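Local coordinates for 16S rRNA methyltransferase (Streptomyces sp. DSM 40477, PDB 3MQ2), which methylates the N1 position of an adenine in 16S ribosomal RNA using S-adenosyl-L-methionine, conferring resistance to aminoglycosides such as kanamycin and apramycin, at residues V30-G35 against S97-L102; T36-H41 against E193-R198; H103-W108 against L137-L142; C181-P186 against D208-T213. All blocks are in the same frame, centred on the assembly; numbering follows the deposited sequence. Where two conformers were deposited one is given.

Contacts 1, 3 and 4 lie in one seven-stranded mixed sheet, while contact 2 closes over the end of it where S-adenosyl-L-homocysteine is bound. Contacts 1 and 3 share strand 99-105, which pairs first with strand 29-34 and then with strand 134-141; their centres are about 14 Å apart. Contact 4 continues the sheet beyond strand 134-141 to its edge, its centre about 9 Å from that of contact 3. Along the chain contact 3 follows contact 1, and contact 4 follows contact 3. Contact 2 links the loop after strand 29-34 with the turn leading into helix 196-200, spanning contact 3 in sequence. Contacts 1, 2 and 3 all touch S-adenosyl-L-homocysteine, whose pocket is thus assembled from distant parts of the chain.

Contact 1: V30-G35 against S97-L102; sequences VVLDVG and SGVGEL. With SAH (S-adenosyl-L-homocysteine), chain C.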
# COMPACT_ATOMS: atom_id res chain seq x y z
N VAL A 30 -3.03 0.03 13.46
CA VAL A 30 -2.60 -0.86 12.38
C VAL A 30 -2.36 -0.06 11.11
O VAL A 30 -3.15 0.81 10.75
CB VAL A 30 -3.66 -1.95 12.10
CG1 VAL A 30 -3.27 -2.78 10.88
CG2 VAL A 30 -3.84 -2.86 13.31
N VAL A 31 -1.25 -0.36 10.43
CA VAL A 31 -0.92 0.22 9.13
C VAL A 31 -0.98 -0.92 8.13
O VAL A 31 -0.50 -1.99 8.43
CB VAL A 31 0.51 0.78 9.12
CG1 VAL A 31 0.91 1.29 7.74
CG2 VAL A 31 0.66 1.90 10.16
N LEU A 32 -1.58 -0.69 6.96
CA LEU A 32 -1.69 -1.73 5.94
C LEU A 32 -1.04 -1.27 4.64
O LEU A 32 -1.36 -0.19 4.14
CB LEU A 32 -3.17 -2.05 5.67
CG LEU A 32 -3.45 -3.04 4.53
CD1 LEU A 32 -2.89 -4.41 4.88
CD2 LEU A 32 -4.94 -3.13 4.27
N ASP A 33 -0.14 -2.08 4.09
CA ASP A 33 0.46 -1.80 2.79
C ASP A 33 -0.13 -2.78 1.78
O ASP A 33 0.03 -3.99 1.93
CB ASP A 33 1.99 -1.95 2.84
CG ASP A 33 2.68 -1.41 1.60
OD1 ASP A 33 2.12 -0.50 0.96
OD2 ASP A 33 3.78 -1.89 1.25
N VAL A 34 -0.81 -2.26 0.76
CA VAL A 34 -1.48 -3.09 -0.24
C VAL A 34 -0.64 -3.17 -1.51
O VAL A 34 -0.30 -2.15 -2.10
CB VAL A 34 -2.88 -2.52 -0.57
CG1 VAL A 34 -3.55 -3.35 -1.68
CG2 VAL A 34 -3.74 -2.47 0.70
N GLY A 35 -0.29 -4.39 -1.94
CA GLY A 35 0.58 -4.56 -3.09
C GLY A 35 2.03 -4.28 -2.74
O GLY A 35 2.71 -3.51 -3.41
N SER A 97 -10.04 -5.29 9.93
CA SER A 97 -10.98 -4.25 10.28
C SER A 97 -10.26 -3.17 11.07
O SER A 97 -9.28 -3.46 11.76
CB SER A 97 -12.12 -4.82 11.12
OG SER A 97 -11.59 -5.48 12.25
N GLY A 98 -10.73 -1.94 10.94
CA GLY A 98 -10.21 -0.83 11.72
C GLY A 98 -8.77 -0.40 11.45
O GLY A 98 -8.12 0.18 12.31
N VAL A 99 -8.27 -0.67 10.25
CA VAL A 99 -6.95 -0.18 9.86
C VAL A 99 -6.92 1.35 10.00
O VAL A 99 -7.90 2.01 9.67
CB VAL A 99 -6.61 -0.59 8.41
CG1 VAL A 99 -5.35 0.13 7.92
CG2 VAL A 99 -6.46 -2.12 8.30
N GLY A 100 -5.81 1.90 10.48
CA GLY A 100 -5.70 3.34 10.73
C GLY A 100 -4.90 4.12 9.71
O GLY A 100 -4.97 5.35 9.66
N GLU A 101 -4.13 3.41 8.90
CA GLU A 101 -3.31 4.05 7.87
C GLU A 101 -3.12 3.04 6.75
O GLU A 101 -2.80 1.88 7.00
CB GLU A 101 -1.97 4.47 8.46
CG GLU A 101 -0.98 5.04 7.45
CD GLU A 101 0.18 5.75 8.11
OE1 GLU A 101 1.21 5.98 7.44
OE2 GLU A 101 0.06 6.09 9.31
N LEU A 102 -3.39 3.48 5.52
CA LEU A 102 -3.36 2.62 4.35
C LEU A 102 -2.37 3.18 3.32
O LEU A 102 -2.44 4.36 2.97
CB LEU A 102 -4.75 2.57 3.74
CG LEU A 102 -4.88 1.80 2.43
CD1 LEU A 102 -4.76 0.31 2.72
CD2 LEU A 102 -6.22 2.12 1.78
N SAH C . 4.61 -1.29 -3.32
CA SAH C . 5.75 -2.13 -3.67
CB SAH C . 5.47 -2.94 -4.94
CG SAH C . 4.82 -2.14 -6.06
SD SAH C . 4.87 -3.05 -7.63
C SAH C . 6.97 -1.25 -3.87
O SAH C . 8.08 -1.75 -4.06
OXT SAH C . 6.85 -0.03 -3.84
C5' SAH C . 3.07 -3.26 -7.48
C4' SAH C . 2.71 -4.50 -6.67
O4' SAH C . 1.30 -4.59 -6.57
C3' SAH C . 3.17 -5.80 -7.33
O3' SAH C . 3.89 -6.56 -6.39
C2' SAH C . 1.92 -6.56 -7.69
O2' SAH C . 2.06 -7.95 -7.43
C1' SAH C . 0.90 -5.93 -6.76
N9 SAH C . -0.48 -5.95 -7.27
C8 SAH C . -0.96 -5.53 -8.48
N7 SAH C . -2.31 -5.73 -8.49
C5 SAH C . -2.67 -6.25 -7.29
C6 SAH C . -3.88 -6.64 -6.75
N6 SAH C . -5.01 -6.52 -7.45
N1 SAH C . -3.91 -7.14 -5.47
C2 SAH C . -2.76 -7.26 -4.72
N3 SAH C . -1.55 -6.89 -5.26
C4 SAH C . -1.52 -6.39 -6.52
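V30, V31 and L32 lie in parallel register beside V99, E101 and L102, and the backbone bonds between them change character at G100, where the second chain turns a corner. V30 O receives two successive N-H groups: G100 N binds it at 2.9 Å, whereas E101 N reaches it only weakly at 3.3 Å. Past the corner parallel pairing sets in, with L32 N donating to E101 O at 2.8 Å almost in line with the carbonyl. The same oxygen also meets V31 CA in a CA-H...O contact, and L32 O takes the equivalent approach from L102 CA.

Apolar contacts join L32 and L102 on one face of the sheet, with V34 and V99 beside them. L32 and L102 run side by side and point the same way, their methyls L32 CD2 and L102 CD1 3.8 Å apart. That L102 methyl also reaches V34 CG2 at 3.6 Å, so it is held by two residues of strand 29-34. V99 CG1, anti to its backbone N (chi1 170°), lies against L32 CB at 3.8 Å. V31 and E101 occupy the other face, side by side, with V31 CG2 next to E101 CB; the carboxylate beyond forms a salt bridge with R52 and a hydrogen bond with H103.

Ligand binding follows at the end of the strand, where G35 O accepts a 2.9 Å hydrogen bond from the amino N of SAH. A central parallel strand running into a glycine-rich turn beside the cofactor is the hallmark of the Rossmann-like fold of S-adenosyl-L-methionine-dependent methyltransferases.

Contact 2: T36-H41 against E193-R198; sequences TGDGKH and ETSWTR. With SAH (S-adenosyl-L-homocysteine), chain C.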
# COMPACT_ATOMS: atom_id res chain seq x y z
N THR A 36 2.51 -4.94 -1.69
CA THR A 36 3.79 -4.59 -1.06
C THR A 36 5.02 -5.10 -1.82
O THR A 36 6.16 -4.66 -1.55
CB THR A 36 3.81 -5.09 0.39
OG1 THR A 36 4.80 -4.38 1.15
CG2 THR A 36 4.08 -6.59 0.44
N GLY A 37 4.83 -6.02 -2.76
CA GLY A 37 5.94 -6.49 -3.57
C GLY A 37 6.96 -7.21 -2.71
O GLY A 37 6.59 -8.12 -1.96
N ASP A 38 8.23 -6.81 -2.78
CA ASP A 38 9.24 -7.45 -1.93
C ASP A 38 9.16 -7.10 -0.44
O ASP A 38 9.86 -7.71 0.37
CB ASP A 38 10.67 -7.25 -2.47
CG ASP A 38 11.16 -5.82 -2.36
OD1 ASP A 38 10.57 -5.01 -1.62
OD2 ASP A 38 12.17 -5.52 -3.02
N GLY A 39 8.30 -6.15 -0.08
CA GLY A 39 8.01 -5.89 1.32
C GLY A 39 9.01 -5.03 2.09
O GLY A 39 8.96 -4.97 3.32
N LYS A 40 9.91 -4.37 1.38
CA LYS A 40 10.93 -3.54 2.04
C LYS A 40 10.31 -2.34 2.76
O LYS A 40 10.75 -1.96 3.84
CB LYS A 40 11.95 -3.04 1.02
CG LYS A 40 12.82 -4.14 0.42
CD LYS A 40 13.77 -3.59 -0.64
CE LYS A 40 14.68 -4.68 -1.18
NZ LYS A 40 15.55 -5.26 -0.12
N HIS A 41 9.27 -1.76 2.17
CA HIS A 41 8.64 -0.58 2.75
C HIS A 41 8.02 -0.84 4.12
O HIS A 41 8.30 -0.14 5.08
CB HIS A 41 7.59 -0.01 1.78
CG HIS A 41 6.68 1.01 2.40
ND1 HIS A 41 7.13 2.24 2.84
CD2 HIS A 41 5.36 0.98 2.67
CE1 HIS A 41 6.12 2.92 3.35
NE2 HIS A 41 5.03 2.18 3.25
N GLU A 193 11.45 3.60 0.82
CA GLU A 193 12.13 2.31 0.83
C GLU A 193 11.41 1.22 0.05
O GLU A 193 11.22 0.12 0.56
CB GLU A 193 12.36 1.83 2.27
CG GLU A 193 13.28 2.70 3.08
CD GLU A 193 14.74 2.43 2.80
OE1 GLU A 193 15.03 1.66 1.86
OE2 GLU A 193 15.59 2.99 3.52
N THR A 194 11.02 1.51 -1.19
CA THR A 194 10.50 0.46 -2.05
C THR A 194 11.54 0.03 -3.08
O THR A 194 12.50 0.75 -3.36
CB THR A 194 9.16 0.86 -2.73
OG1 THR A 194 9.40 1.36 -4.06
CG2 THR A 194 8.42 1.91 -1.91
N SER A 195 11.35 -1.15 -3.65
CA SER A 195 12.26 -1.69 -4.66
C SER A 195 12.29 -0.81 -5.90
O SER A 195 13.16 -0.95 -6.76
CB SER A 195 11.86 -3.11 -5.05
OG SER A 195 10.62 -3.14 -5.73
N TRP A 196 11.32 0.10 -6.00
CA TRP A 196 11.18 0.89 -7.22
C TRP A 196 12.25 1.96 -7.32
O TRP A 196 12.50 2.48 -8.40
CB TRP A 196 9.78 1.49 -7.33
CG TRP A 196 8.74 0.44 -7.56
CD1 TRP A 196 8.10 -0.30 -6.62
CD2 TRP A 196 8.23 0.01 -8.83
NE1 TRP A 196 7.22 -1.18 -7.21
CE2 TRP A 196 7.28 -1.00 -8.57
CE3 TRP A 196 8.47 0.38 -10.16
CZ2 TRP A 196 6.58 -1.65 -9.59
CZ3 TRP A 196 7.77 -0.26 -11.17
CH2 TRP A 196 6.84 -1.27 -10.88
N THR A 197 12.87 2.30 -6.19
CA THR A 197 13.93 3.31 -6.18
C THR A 197 15.01 2.96 -7.20
O THR A 197 15.50 3.82 -7.93
CB THR A 197 14.59 3.43 -4.79
OG1 THR A 197 13.60 3.73 -3.80
CG2 THR A 197 15.63 4.54 -4.80
N ARG A 198 15.36 1.68 -7.24
CA ARG A 198 16.41 1.22 -8.13
C ARG A 198 15.99 1.37 -9.59
O ARG A 198 16.75 1.89 -10.41
CB ARG A 198 16.78 -0.23 -7.83
CG ARG A 198 18.15 -0.64 -8.35
CD ARG A 198 18.37 -2.13 -8.22
NE ARG A 198 18.04 -2.63 -6.88
CZ ARG A 198 16.89 -3.20 -6.56
NH1 ARG A 198 15.94 -3.34 -7.47
NH2 ARG A 198 16.68 -3.63 -5.32
N SAH C . 4.61 -1.29 -3.32
CA SAH C . 5.75 -2.13 -3.67
CB SAH C . 5.47 -2.94 -4.94
CG SAH C . 4.82 -2.14 -6.06
SD SAH C . 4.87 -3.05 -7.63
C SAH C . 6.97 -1.25 -3.87
O SAH C . 8.08 -1.75 -4.06
OXT SAH C . 6.85 -0.03 -3.84
C5' SAH C . 3.07 -3.26 -7.48
C4' SAH C . 2.71 -4.50 -6.67
O4' SAH C . 1.30 -4.59 -6.57
C3' SAH C . 3.17 -5.80 -7.33
O3' SAH C . 3.89 -6.56 -6.39
C2' SAH C . 1.92 -6.56 -7.69
O2' SAH C . 2.06 -7.95 -7.43
C1' SAH C . 0.90 -5.93 -6.76
N9 SAH C . -0.48 -5.95 -7.27
C8 SAH C . -0.96 -5.53 -8.48
N7 SAH C . -2.31 -5.73 -8.49
C5 SAH C . -2.67 -6.25 -7.29
C6 SAH C . -3.88 -6.64 -6.75
N6 SAH C . -5.01 -6.52 -7.45
N1 SAH C . -3.91 -7.14 -5.47
C2 SAH C . -2.76 -7.26 -4.72
N3 SAH C . -1.55 -6.89 -5.26
C4 SAH C . -1.52 -6.39 -6.52
O HOH W 1 8.63 -4.36 -4.47
O HOH W 2 9.69 -2.84 -2.25
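D38 meets S195 beside the SAH carboxylate, and K40 and H41 meet E193 and T194 further along. Residues 36-41 begin with a type II' turn from T36 to G39, closed by G39 N donating to T36 O at 3.0 Å; this is the glycine-rich turn that follows the first strand of Rossmann-like methyltransferases. Within it G37 brings its CA to 3.5 Å from SAH O3', close against the ribose. D38 comes next: its CG stands between the backbone N and the carbonyl carbon (chi1 69°), and its OD2 rests on S195 CB at 3.2 Å. The other oxygen, OD1, accepts from K40 N at 3.1 Å, making an Asx turn at the start of the helix. D38 N donates to a water that binds S195 OG at 2.7 Å and donates to SAH O, so one solvent molecule ties both segments to the carboxylate. K40 touches with the root of its side chain, CB lying 3.3 Å from E193 O. At H41 the methylene CB packs on T194 CG2 at 4.2 Å, while ND1 bonds to L192 O and NE2 to H103. T194 and S195 belong to the SAH pocket, and T194 OG1 accepts a capping bond from W196 N at 3.0 Å. The contact sets the start of helix 40-48 against the turn between helices 186-191 and 196-200, with L105 of strand 99-105 touching both H41 and T194.

Contact 3: H103-W108 against L137-L142; sequences HVLMPW and LVALNL. With SAH (S-adenosyl-L-homocysteine), chain C.
L105 and L137 cross at about a right angle, meeting through their CD2 methyls at 3.8 Å. L105 CG stands anti to the carbonyl carbon (chi1 -52°), beside the backbone N. The CD2 methyl beyond it also touches A139 CB and thus bears on two residues of the neighbouring strand. On the same face L137 CB approaches the H103 imidazole obliquely, nearest to H103 CD2. V104 and V138 pair on the other face in looser contact, V104 CB being 4.3 Å from V138 CG2.

Beyond the strand, M106 has left-handed backbone angles and a side chain bent at chi2 and chi3; it runs aslant to the side chain of N141, with M106 CE 3.7 Å from N141 CB and close to CG and ND2 of the amide. P107 turns its CD to A139 O, which also accepts from M106 N at 2.8 Å. A water joins the ends of the two segments, donating to P107 O and accepting from N141 N. Two regular parallel bonds precede these: V104 N to L137 O and A139 N to V104 O, the latter 2.9 Å long. Residues 103-108 also line the SAH pocket: L105 O accepts from SAH N at 2.8 Å, and SAH C5' approaches the W108 indole obliquely, 3.4 Å from W108 CD1.

The short segments 103-105 and 137-141 of strands 99-105 and 134-141 run parallel, 7° apart, in mid-sheet: strand 29-34 bonds to H103, and strand 209-216 to V138 and L140. Helix 109-116 touches V104, P107 and L140, while W196 of helix 196-200 packs on M106 and N141.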
# COMPACT_ATOMS: atom_id res chain seq x y z
N HIS A 103 -1.46 2.33 2.85
CA HIS A 103 -0.50 2.71 1.80
C HIS A 103 -0.72 1.89 0.55
O HIS A 103 -0.93 0.68 0.62
CB HIS A 103 0.94 2.50 2.27
CG HIS A 103 1.34 3.33 3.45
ND1 HIS A 103 2.58 3.24 4.03
CD2 HIS A 103 0.66 4.26 4.16
CE1 HIS A 103 2.65 4.08 5.05
NE2 HIS A 103 1.50 4.71 5.15
N VAL A 104 -0.67 2.55 -0.60
CA VAL A 104 -0.63 1.85 -1.88
C VAL A 104 0.48 2.50 -2.68
O VAL A 104 0.32 3.63 -3.17
CB VAL A 104 -1.94 2.00 -2.67
CG1 VAL A 104 -1.84 1.23 -4.02
CG2 VAL A 104 -3.12 1.47 -1.85
N LEU A 105 1.62 1.82 -2.81
CA LEU A 105 2.80 2.47 -3.37
C LEU A 105 3.18 1.90 -4.72
O LEU A 105 3.38 0.70 -4.85
CB LEU A 105 3.99 2.37 -2.40
CG LEU A 105 3.77 2.82 -0.96
CD1 LEU A 105 5.10 2.79 -0.21
CD2 LEU A 105 3.17 4.21 -0.91
N MET A 106 3.28 2.76 -5.72
CA MET A 106 3.69 2.35 -7.07
C MET A 106 2.86 1.21 -7.65
O MET A 106 3.42 0.25 -8.17
CB MET A 106 5.17 1.93 -7.10
CG MET A 106 6.04 2.67 -6.13
SD MET A 106 6.11 4.40 -6.62
CE MET A 106 7.17 4.25 -8.06
N PRO A 107 1.52 1.31 -7.59
CA PRO A 107 0.72 0.19 -8.08
C PRO A 107 0.81 0.03 -9.59
O PRO A 107 1.05 1.00 -10.32
CB PRO A 107 -0.71 0.59 -7.68
CG PRO A 107 -0.67 2.10 -7.72
CD PRO A 107 0.68 2.43 -7.13
N TRP A 108 0.61 -1.20 -10.05
CA TRP A 108 0.36 -1.46 -11.46
C TRP A 108 -0.70 -2.55 -11.56
O TRP A 108 -1.15 -3.08 -10.54
CB TRP A 108 1.65 -1.82 -12.23
CG TRP A 108 2.40 -3.05 -11.77
CD1 TRP A 108 3.40 -3.10 -10.83
CD2 TRP A 108 2.25 -4.38 -12.27
NE1 TRP A 108 3.86 -4.40 -10.71
CE2 TRP A 108 3.17 -5.20 -11.58
CE3 TRP A 108 1.43 -4.97 -13.24
CZ2 TRP A 108 3.28 -6.57 -11.82
CZ3 TRP A 108 1.54 -6.34 -13.48
CH2 TRP A 108 2.47 -7.12 -12.77
N LEU A 137 -2.22 6.98 1.77
CA LEU A 137 -1.23 7.46 0.83
C LEU A 137 -1.29 6.56 -0.38
O LEU A 137 -1.08 5.34 -0.27
CB LEU A 137 0.16 7.38 1.45
CG LEU A 137 1.34 7.47 0.48
CD1 LEU A 137 1.35 8.80 -0.26
CD2 LEU A 137 2.62 7.28 1.26
N VAL A 138 -1.60 7.14 -1.54
CA VAL A 138 -1.47 6.43 -2.80
C VAL A 138 -0.36 7.11 -3.57
O VAL A 138 -0.44 8.30 -3.87
CB VAL A 138 -2.76 6.49 -3.65
CG1 VAL A 138 -2.52 5.85 -5.01
CG2 VAL A 138 -3.92 5.79 -2.93
N ALA A 139 0.71 6.38 -3.86
CA ALA A 139 1.83 7.00 -4.56
C ALA A 139 1.84 6.45 -5.97
O ALA A 139 2.20 5.29 -6.20
CB ALA A 139 3.13 6.71 -3.85
N LEU A 140 1.39 7.27 -6.91
CA LEU A 140 1.27 6.82 -8.29
C LEU A 140 2.62 6.88 -8.99
O LEU A 140 3.31 7.89 -8.93
CB LEU A 140 0.29 7.69 -9.06
CG LEU A 140 -1.17 7.65 -8.63
CD1 LEU A 140 -1.98 8.58 -9.51
CD2 LEU A 140 -1.72 6.22 -8.68
N ASN A 141 2.99 5.77 -9.63
CA ASN A 141 4.16 5.76 -10.50
C ASN A 141 3.74 6.34 -11.84
O ASN A 141 2.98 5.71 -12.59
CB ASN A 141 4.64 4.32 -10.69
CG ASN A 141 5.89 4.22 -11.55
OD1 ASN A 141 6.30 5.19 -12.21
ND2 ASN A 141 6.51 3.04 -11.57
N LEU A 142 4.20 7.55 -12.13
CA LEU A 142 3.76 8.27 -13.31
C LEU A 142 4.26 7.61 -14.61
O LEU A 142 3.78 7.90 -15.70
CB LEU A 142 4.17 9.74 -13.22
CG LEU A 142 3.52 10.51 -12.06
CD1 LEU A 142 4.23 11.84 -11.81
CD2 LEU A 142 2.03 10.73 -12.30
N SAH C . 4.61 -1.29 -3.32
CA SAH C . 5.75 -2.13 -3.67
CB SAH C . 5.47 -2.94 -4.94
CG SAH C . 4.82 -2.14 -6.06
SD SAH C . 4.87 -3.05 -7.63
C SAH C . 6.97 -1.25 -3.87
O SAH C . 8.08 -1.75 -4.06
OXT SAH C . 6.85 -0.03 -3.84
C5' SAH C . 3.07 -3.26 -7.48
C4' SAH C . 2.71 -4.50 -6.67
O4' SAH C . 1.30 -4.59 -6.57
C3' SAH C . 3.17 -5.80 -7.33
O3' SAH C . 3.89 -6.56 -6.39
C2' SAH C . 1.92 -6.56 -7.69
O2' SAH C . 2.06 -7.95 -7.43
C1' SAH C . 0.90 -5.93 -6.76
N9 SAH C . -0.48 -5.95 -7.27
C8 SAH C . -0.96 -5.53 -8.48
N7 SAH C . -2.31 -5.73 -8.49
C5 SAH C . -2.67 -6.25 -7.29
C6 SAH C . -3.88 -6.64 -6.75
N6 SAH C . -5.01 -6.52 -7.45
N1 SAH C . -3.91 -7.14 -5.47
C2 SAH C . -2.76 -7.26 -4.72
N3 SAH C . -1.55 -6.89 -5.26
C4 SAH C . -1.52 -6.39 -6.52
O HOH W 3 1.24 3.75 -10.37

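Contact 4: C181-P186 against D208-T213; sequences CRYLEP and DVLALT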
# COMPACT_ATOMS: atom_id res chain seq x y z
N CYS A 181 -2.61 16.48 -3.21
CA CYS A 181 -1.96 15.84 -4.35
C CYS A 181 -0.67 16.60 -4.65
O CYS A 181 -0.70 17.80 -4.89
CB CYS A 181 -2.86 15.87 -5.58
SG CYS A 181 -4.54 15.23 -5.31
N ARG A 182 0.46 15.91 -4.60
CA ARG A 182 1.72 16.57 -4.90
C ARG A 182 2.77 15.63 -5.47
O ARG A 182 2.77 14.44 -5.18
CB ARG A 182 2.26 17.26 -3.65
CG ARG A 182 2.57 16.32 -2.50
CD ARG A 182 3.10 17.07 -1.29
NE ARG A 182 2.11 17.99 -0.75
CZ ARG A 182 2.33 19.28 -0.50
NH1 ARG A 182 3.53 19.82 -0.74
NH2 ARG A 182 1.37 20.04 -0.01
N TYR A 183 3.68 16.18 -6.27
CA TYR A 183 4.80 15.40 -6.77
C TYR A 183 5.77 15.13 -5.63
O TYR A 183 5.96 15.97 -4.74
CB TYR A 183 5.53 16.18 -7.86
CG TYR A 183 4.80 16.32 -9.17
CD1 TYR A 183 4.37 15.20 -9.88
CD2 TYR A 183 4.57 17.57 -9.72
CE1 TYR A 183 3.71 15.33 -11.09
CE2 TYR A 183 3.92 17.71 -10.94
CZ TYR A 183 3.50 16.59 -11.62
OH TYR A 183 2.86 16.74 -12.83
N LEU A 184 6.37 13.94 -5.64
CA LEU A 184 7.43 13.60 -4.71
C LEU A 184 8.76 13.66 -5.42
O LEU A 184 8.90 13.14 -6.53
CB LEU A 184 7.23 12.18 -4.16
CG LEU A 184 6.03 11.91 -3.26
CD1 LEU A 184 6.22 10.53 -2.66
CD2 LEU A 184 5.91 12.97 -2.18
N GLU A 185 9.74 14.31 -4.80
CA GLU A 185 11.11 14.29 -5.31
C GLU A 185 11.63 12.86 -5.27
O GLU A 185 11.19 12.07 -4.44
CB GLU A 185 12.02 15.15 -4.44
CG GLU A 185 11.63 16.59 -4.39
CD GLU A 185 12.11 17.36 -5.61
OE1 GLU A 185 12.79 16.76 -6.46
OE2 GLU A 185 11.80 18.56 -5.70
N PRO A 186 12.58 12.52 -6.16
CA PRO A 186 13.16 11.18 -6.16
C PRO A 186 13.72 10.79 -4.80
O PRO A 186 13.64 9.62 -4.42
CB PRO A 186 14.30 11.31 -7.19
CG PRO A 186 13.79 12.33 -8.14
CD PRO A 186 13.05 13.33 -7.29
N ASP A 208 8.88 11.33 -10.78
CA ASP A 208 8.41 10.02 -11.20
C ASP A 208 7.13 9.62 -10.49
O ASP A 208 6.47 8.68 -10.91
CB ASP A 208 9.46 8.97 -10.87
CG ASP A 208 10.76 9.23 -11.56
OD1 ASP A 208 10.72 9.52 -12.77
OD2 ASP A 208 11.81 9.16 -10.90
N VAL A 209 6.81 10.32 -9.40
CA VAL A 209 5.73 9.87 -8.52
C VAL A 209 4.83 11.03 -8.12
O VAL A 209 5.30 12.14 -7.85
CB VAL A 209 6.30 9.22 -7.25
CG1 VAL A 209 5.20 8.95 -6.22
CG2 VAL A 209 7.05 7.94 -7.60
N LEU A 210 3.52 10.78 -8.11
CA LEU A 210 2.54 11.74 -7.62
C LEU A 210 1.90 11.13 -6.37
O LEU A 210 1.35 10.04 -6.42
CB LEU A 210 1.45 11.95 -8.67
CG LEU A 210 0.35 12.96 -8.37
CD1 LEU A 210 0.96 14.35 -8.22
CD2 LEU A 210 -0.70 12.96 -9.48
N ALA A 211 1.98 11.85 -5.25
CA ALA A 211 1.42 11.37 -3.98
C ALA A 211 0.01 11.91 -3.74
O ALA A 211 -0.20 13.12 -3.73
CB ALA A 211 2.32 11.76 -2.81
N LEU A 212 -0.93 11.00 -3.54
CA LEU A 212 -2.30 11.35 -3.20
C LEU A 212 -2.50 11.00 -1.73
O LEU A 212 -2.33 9.85 -1.35
CB LEU A 212 -3.28 10.52 -4.04
CG LEU A 212 -3.13 10.53 -5.56
CD1 LEU A 212 -4.12 9.56 -6.20
CD2 LEU A 212 -3.32 11.91 -6.13
N THR A 213 -2.86 11.98 -0.91
CA THR A 213 -3.09 11.68 0.50
C THR A 213 -4.44 12.22 0.97
O THR A 213 -5.02 13.12 0.36
CB THR A 213 -1.97 12.23 1.42
OG1 THR A 213 -1.82 13.65 1.23
CG2 THR A 213 -0.63 11.55 1.11
O HOH W 4 9.98 11.29 -8.29
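Strands 176-184 and 209-216 form the antiparallel edge of the methyltransferase sheet, and here R182 pairs with A211 and Y183 with L210. The order, with the last strand inserted between strands 134-141 and 176-184 and antiparallel to both, is that of the Rossmann-like methyltransferases. The N-to-C directions of segments 181-184 and 209-213 differ by 145°, an antiparallel pair with marked twist. R182 and A211 make the hydrogen-bonded pair: R182 N donates to A211 O at 3.0 Å, and A211 N returns a bond to R182 O at 2.7 Å. Y183 and L210 make the next, non-hydrogen-bonded pair. L210 CG is anti to its backbone N (chi1 -178°), and CD1 beyond it lies 3.5 Å from R182 C. The same methyl meets the tyrosine ring obliquely, 3.9 Å from Y183 CD1, while V209 O sits at the ring edge, in its plane. F207 stacks on this ring, and P160 of helix 160-173 touches it. On the other face L184 packs its CG against A211 CB at 3.7 Å and brings its CD1 to V209 CG1. V209 in turn touches M106, so this face borders residues of the cofactor pocket. L184 N donates to V209 O from a position tilted out of the carbonyl plane. Where the strands part, a water donates to L184 O and accepts from D208 N at 2.7 Å.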